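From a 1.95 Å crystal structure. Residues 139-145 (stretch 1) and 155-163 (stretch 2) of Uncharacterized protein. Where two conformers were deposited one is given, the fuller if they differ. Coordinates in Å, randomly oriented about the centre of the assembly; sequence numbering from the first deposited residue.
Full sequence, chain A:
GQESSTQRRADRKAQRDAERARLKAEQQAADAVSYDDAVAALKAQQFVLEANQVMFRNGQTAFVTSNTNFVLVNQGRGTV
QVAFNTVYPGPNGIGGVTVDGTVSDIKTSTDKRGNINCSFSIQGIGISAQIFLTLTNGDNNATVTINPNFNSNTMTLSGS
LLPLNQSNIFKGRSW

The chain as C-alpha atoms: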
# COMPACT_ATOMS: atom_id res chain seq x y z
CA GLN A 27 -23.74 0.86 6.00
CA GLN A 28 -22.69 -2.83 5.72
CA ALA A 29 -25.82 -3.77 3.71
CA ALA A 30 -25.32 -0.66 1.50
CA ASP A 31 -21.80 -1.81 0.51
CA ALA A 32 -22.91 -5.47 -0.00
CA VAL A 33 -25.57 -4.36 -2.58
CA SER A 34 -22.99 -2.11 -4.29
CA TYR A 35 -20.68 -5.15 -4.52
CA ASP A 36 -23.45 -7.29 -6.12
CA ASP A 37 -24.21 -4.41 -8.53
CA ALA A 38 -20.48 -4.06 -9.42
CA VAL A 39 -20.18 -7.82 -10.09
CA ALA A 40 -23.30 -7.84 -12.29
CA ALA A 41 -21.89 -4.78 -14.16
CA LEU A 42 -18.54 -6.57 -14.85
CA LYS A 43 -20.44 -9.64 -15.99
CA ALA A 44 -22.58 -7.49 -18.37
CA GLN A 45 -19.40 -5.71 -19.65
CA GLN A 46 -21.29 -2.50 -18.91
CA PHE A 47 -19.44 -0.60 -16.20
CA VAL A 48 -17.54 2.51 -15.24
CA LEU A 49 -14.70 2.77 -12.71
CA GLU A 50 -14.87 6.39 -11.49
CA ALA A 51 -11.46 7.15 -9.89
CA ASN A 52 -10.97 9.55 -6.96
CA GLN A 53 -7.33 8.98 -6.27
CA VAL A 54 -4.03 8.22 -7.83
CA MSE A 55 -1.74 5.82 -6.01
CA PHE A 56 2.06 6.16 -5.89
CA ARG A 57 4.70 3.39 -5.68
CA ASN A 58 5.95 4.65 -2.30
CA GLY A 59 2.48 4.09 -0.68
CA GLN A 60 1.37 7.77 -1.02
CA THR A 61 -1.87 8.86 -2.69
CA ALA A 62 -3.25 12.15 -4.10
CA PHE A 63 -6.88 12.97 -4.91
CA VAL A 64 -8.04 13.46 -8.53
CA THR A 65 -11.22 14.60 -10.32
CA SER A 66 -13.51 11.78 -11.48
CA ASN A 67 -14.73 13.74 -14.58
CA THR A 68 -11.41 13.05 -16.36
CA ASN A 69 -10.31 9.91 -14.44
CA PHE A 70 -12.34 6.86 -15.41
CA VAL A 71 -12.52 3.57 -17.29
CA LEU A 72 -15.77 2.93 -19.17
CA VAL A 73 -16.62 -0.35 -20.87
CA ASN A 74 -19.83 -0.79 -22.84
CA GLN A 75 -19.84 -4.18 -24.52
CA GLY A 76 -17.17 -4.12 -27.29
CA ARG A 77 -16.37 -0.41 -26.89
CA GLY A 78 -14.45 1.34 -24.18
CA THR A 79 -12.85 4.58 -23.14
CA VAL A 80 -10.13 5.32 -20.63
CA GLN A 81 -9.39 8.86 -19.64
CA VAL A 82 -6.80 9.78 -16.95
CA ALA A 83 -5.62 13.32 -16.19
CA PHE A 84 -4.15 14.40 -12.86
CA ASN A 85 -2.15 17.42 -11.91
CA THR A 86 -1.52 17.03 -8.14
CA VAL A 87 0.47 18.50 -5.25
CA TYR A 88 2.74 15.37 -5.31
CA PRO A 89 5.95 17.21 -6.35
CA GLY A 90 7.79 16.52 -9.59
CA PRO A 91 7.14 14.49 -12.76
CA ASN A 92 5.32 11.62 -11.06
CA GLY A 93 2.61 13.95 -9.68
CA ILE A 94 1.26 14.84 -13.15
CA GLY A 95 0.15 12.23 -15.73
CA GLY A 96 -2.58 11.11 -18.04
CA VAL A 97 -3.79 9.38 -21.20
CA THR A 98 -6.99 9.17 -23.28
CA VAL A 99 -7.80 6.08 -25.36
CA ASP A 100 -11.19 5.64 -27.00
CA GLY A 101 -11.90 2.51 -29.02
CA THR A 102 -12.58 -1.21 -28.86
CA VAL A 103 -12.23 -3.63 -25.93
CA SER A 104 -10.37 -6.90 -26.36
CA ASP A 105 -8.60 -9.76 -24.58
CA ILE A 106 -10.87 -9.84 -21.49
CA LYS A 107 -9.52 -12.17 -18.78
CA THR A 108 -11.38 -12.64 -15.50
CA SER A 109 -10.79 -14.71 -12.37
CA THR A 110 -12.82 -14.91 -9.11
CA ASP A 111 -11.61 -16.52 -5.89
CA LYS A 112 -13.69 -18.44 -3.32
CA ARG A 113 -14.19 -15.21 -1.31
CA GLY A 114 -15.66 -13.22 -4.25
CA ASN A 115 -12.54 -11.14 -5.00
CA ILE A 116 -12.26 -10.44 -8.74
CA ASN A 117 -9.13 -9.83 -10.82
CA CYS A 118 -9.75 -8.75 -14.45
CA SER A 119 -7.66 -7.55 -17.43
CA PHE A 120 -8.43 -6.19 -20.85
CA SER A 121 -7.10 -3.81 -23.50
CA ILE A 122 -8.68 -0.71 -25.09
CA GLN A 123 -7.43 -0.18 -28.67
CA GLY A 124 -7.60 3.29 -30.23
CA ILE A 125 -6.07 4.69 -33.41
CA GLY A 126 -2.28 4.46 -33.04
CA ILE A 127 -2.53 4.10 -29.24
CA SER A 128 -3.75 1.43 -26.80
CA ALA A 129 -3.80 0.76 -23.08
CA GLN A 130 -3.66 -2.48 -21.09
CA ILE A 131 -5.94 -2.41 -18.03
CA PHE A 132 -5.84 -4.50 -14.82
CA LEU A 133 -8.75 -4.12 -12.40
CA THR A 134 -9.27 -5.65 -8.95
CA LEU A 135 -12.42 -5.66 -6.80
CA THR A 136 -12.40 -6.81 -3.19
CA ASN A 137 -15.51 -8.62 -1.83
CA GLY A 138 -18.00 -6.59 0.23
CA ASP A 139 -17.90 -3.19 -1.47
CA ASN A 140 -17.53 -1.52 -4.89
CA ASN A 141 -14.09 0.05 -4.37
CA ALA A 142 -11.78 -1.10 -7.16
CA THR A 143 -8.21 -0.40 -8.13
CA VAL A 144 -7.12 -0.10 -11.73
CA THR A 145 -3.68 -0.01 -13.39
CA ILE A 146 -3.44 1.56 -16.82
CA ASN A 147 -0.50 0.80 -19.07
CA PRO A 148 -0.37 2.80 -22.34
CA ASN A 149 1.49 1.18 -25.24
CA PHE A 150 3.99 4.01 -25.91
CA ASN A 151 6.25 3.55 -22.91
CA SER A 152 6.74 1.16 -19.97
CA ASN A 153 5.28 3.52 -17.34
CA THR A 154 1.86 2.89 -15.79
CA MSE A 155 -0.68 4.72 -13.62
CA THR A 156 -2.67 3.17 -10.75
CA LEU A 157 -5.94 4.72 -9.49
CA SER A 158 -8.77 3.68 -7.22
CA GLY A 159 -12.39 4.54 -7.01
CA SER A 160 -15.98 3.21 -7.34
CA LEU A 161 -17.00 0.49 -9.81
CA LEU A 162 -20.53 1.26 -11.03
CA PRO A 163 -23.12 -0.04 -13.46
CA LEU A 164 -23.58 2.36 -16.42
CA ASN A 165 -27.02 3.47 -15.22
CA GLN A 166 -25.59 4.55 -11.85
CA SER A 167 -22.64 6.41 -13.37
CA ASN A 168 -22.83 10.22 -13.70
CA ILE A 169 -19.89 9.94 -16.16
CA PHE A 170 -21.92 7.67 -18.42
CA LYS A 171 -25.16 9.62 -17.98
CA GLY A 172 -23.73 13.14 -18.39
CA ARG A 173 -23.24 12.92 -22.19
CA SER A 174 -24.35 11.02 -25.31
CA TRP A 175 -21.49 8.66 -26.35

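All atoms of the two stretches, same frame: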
# COMPACT_ATOMS: atom_id res chain seq x y z
N ASP A 139 -17.67 -4.59 -1.14
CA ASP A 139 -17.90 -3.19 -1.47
C ASP A 139 -17.67 -3.01 -2.98
O ASP A 139 -17.37 -3.98 -3.68
CB ASP A 139 -16.95 -2.32 -0.63
CG ASP A 139 -17.31 -0.83 -0.65
OD1 ASP A 139 -18.50 -0.48 -0.84
OD2 ASP A 139 -16.38 -0.01 -0.50
N ASN A 140 -17.83 -1.79 -3.49
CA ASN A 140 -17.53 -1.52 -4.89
C ASN A 140 -16.28 -0.68 -5.12
O ASN A 140 -16.12 -0.11 -6.20
CB ASN A 140 -18.75 -0.89 -5.60
CG ASN A 140 -19.04 0.51 -5.13
OD1 ASN A 140 -18.68 0.90 -4.02
ND2 ASN A 140 -19.71 1.29 -5.98
N ASN A 141 -15.37 -0.60 -4.13
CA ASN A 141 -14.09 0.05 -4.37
C ASN A 141 -13.21 -0.89 -5.20
O ASN A 141 -13.12 -2.09 -4.93
CB ASN A 141 -13.38 0.53 -3.07
CG ASN A 141 -12.16 1.46 -3.37
OD1 ASN A 141 -12.29 2.66 -3.62
ND2 ASN A 141 -10.96 0.88 -3.35
N ALA A 142 -12.62 -0.34 -6.25
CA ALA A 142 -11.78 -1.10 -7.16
C ALA A 142 -10.55 -0.29 -7.44
O ALA A 142 -10.56 0.93 -7.35
CB ALA A 142 -12.53 -1.38 -8.46
N THR A 143 -9.48 -0.99 -7.78
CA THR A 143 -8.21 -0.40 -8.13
C THR A 143 -7.89 -0.80 -9.55
O THR A 143 -8.10 -1.96 -9.95
CB THR A 143 -7.12 -0.91 -7.15
OG1 THR A 143 -7.55 -0.56 -5.83
CG2 THR A 143 -5.74 -0.31 -7.45
N VAL A 144 -7.39 0.16 -10.33
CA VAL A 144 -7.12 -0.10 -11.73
C VAL A 144 -5.70 0.37 -12.03
O VAL A 144 -5.29 1.43 -11.57
CB VAL A 144 -8.19 0.58 -12.63
CG1 VAL A 144 -8.16 2.13 -12.54
CG2 VAL A 144 -8.02 0.18 -14.07
N THR A 145 -4.96 -0.42 -12.81
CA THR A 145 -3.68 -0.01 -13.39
C THR A 145 -3.82 0.09 -14.88
O THR A 145 -4.33 -0.85 -15.54
CB THR A 145 -2.59 -1.06 -13.02
OG1 THR A 145 -2.53 -1.11 -11.58
CG2 THR A 145 -1.17 -0.71 -13.61
N MSE A 155 0.01 3.90 -14.61
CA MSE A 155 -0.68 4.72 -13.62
C MSE A 155 -1.68 3.82 -12.91
O MSE A 155 -2.34 3.00 -13.54
CB MSE A 155 -1.42 5.87 -14.29
CG MSE A 155 -0.51 6.95 -14.84
SE MSE A 155 -1.28 7.84 -16.38
CE MSE A 155 -1.50 6.12 -17.38
N THR A 156 -1.77 3.98 -11.59
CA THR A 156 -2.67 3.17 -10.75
C THR A 156 -3.58 4.14 -9.99
O THR A 156 -3.10 5.07 -9.33
CB THR A 156 -1.88 2.23 -9.82
OG1 THR A 156 -1.15 1.28 -10.63
CG2 THR A 156 -2.82 1.43 -8.84
N LEU A 157 -4.88 3.91 -10.11
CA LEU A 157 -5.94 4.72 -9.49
C LEU A 157 -6.95 3.83 -8.80
O LEU A 157 -7.05 2.65 -9.10
CB LEU A 157 -6.66 5.55 -10.55
CG LEU A 157 -5.71 6.53 -11.29
CD1 LEU A 157 -5.16 5.93 -12.58
CD2 LEU A 157 -6.45 7.83 -11.57
N SER A 158 -7.71 4.41 -7.88
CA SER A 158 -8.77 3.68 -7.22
C SER A 158 -9.98 4.53 -7.17
O SER A 158 -9.89 5.78 -7.25
CB SER A 158 -8.37 3.20 -5.81
OG SER A 158 -8.18 4.27 -4.90
N GLY A 159 -11.12 3.87 -7.05
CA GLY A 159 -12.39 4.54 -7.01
C GLY A 159 -13.56 3.57 -6.97
O GLY A 159 -13.43 2.47 -6.46
N SER A 160 -14.73 4.01 -7.45
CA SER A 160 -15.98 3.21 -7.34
C SER A 160 -16.28 2.52 -8.66
O SER A 160 -16.22 3.14 -9.70
CB SER A 160 -17.16 4.09 -6.95
OG SER A 160 -16.96 4.65 -5.68
N LEU A 161 -16.59 1.23 -8.62
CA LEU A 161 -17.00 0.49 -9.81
C LEU A 161 -18.53 0.46 -9.86
O LEU A 161 -19.19 0.00 -8.92
CB LEU A 161 -16.41 -0.92 -9.83
CG LEU A 161 -16.62 -1.82 -11.04
CD1 LEU A 161 -16.03 -1.21 -12.29
CD2 LEU A 161 -15.93 -3.16 -10.74
N LEU A 162 -19.09 0.99 -10.95
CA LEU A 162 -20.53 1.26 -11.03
C LEU A 162 -21.14 0.69 -12.31
O LEU A 162 -20.51 0.72 -13.38
CB LEU A 162 -20.77 2.78 -11.01
CG LEU A 162 -20.39 3.57 -9.74
CD1 LEU A 162 -20.40 5.06 -10.07
CD2 LEU A 162 -21.33 3.25 -8.57
N PRO A 163 -22.39 0.21 -12.22
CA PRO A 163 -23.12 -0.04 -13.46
C PRO A 163 -23.32 1.28 -14.22
O PRO A 163 -23.33 2.36 -13.61
CB PRO A 163 -24.46 -0.63 -13.00
CG PRO A 163 -24.45 -0.64 -11.51
CD PRO A 163 -23.17 -0.08 -11.00

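What joins the two strands? They pair antiparallel, and the backbone supplies most of the bonds. Val 144 N donates to Leu 157 O (2.8 Å), and Leu 157 N returns a bond to Val 144 O (2.9 Å). The next such pair repeats this: Ala 142 N to Gly 159 O is 2.9 Å, Gly 159 N to Ala 142 O 3.0 Å. The backbone N and O of all four residues, Ala 142, Val 144, Leu 157 and Gly 159, are thus satisfied across the pair.

How does the pairing end near Asn 140? Leu 161 N donates to Asn 140 O at 2.8 Å, nearly straight. The return bond comes from a side chain: the CA-to-CB bond of Asn 140 points toward the other strand, and with chi1 in p its ND2 reaches Leu 161 O at 3.3 Å. An amide suits this place because it can donate where a backbone NH otherwise would.

Which side chains meet on the two faces? On one, Thr 145 OG1 and Thr 156 OG1 share a hydrogen bond of 2.9 Å, while methyls Thr 143 CG2 and Thr 156 CG2 pack at 3.7 Å; threonine serves both roles. The other face is apolar and buried: Val 144 CG1 lies 4.2 Å from Leu 157 CB. Ala 142 CB, on the same face, also lies 4.1 Å from Leu 161 CB, whose side chain leaves its strand sideways. Gly 159, opposite Ala 142, adds no side chain there.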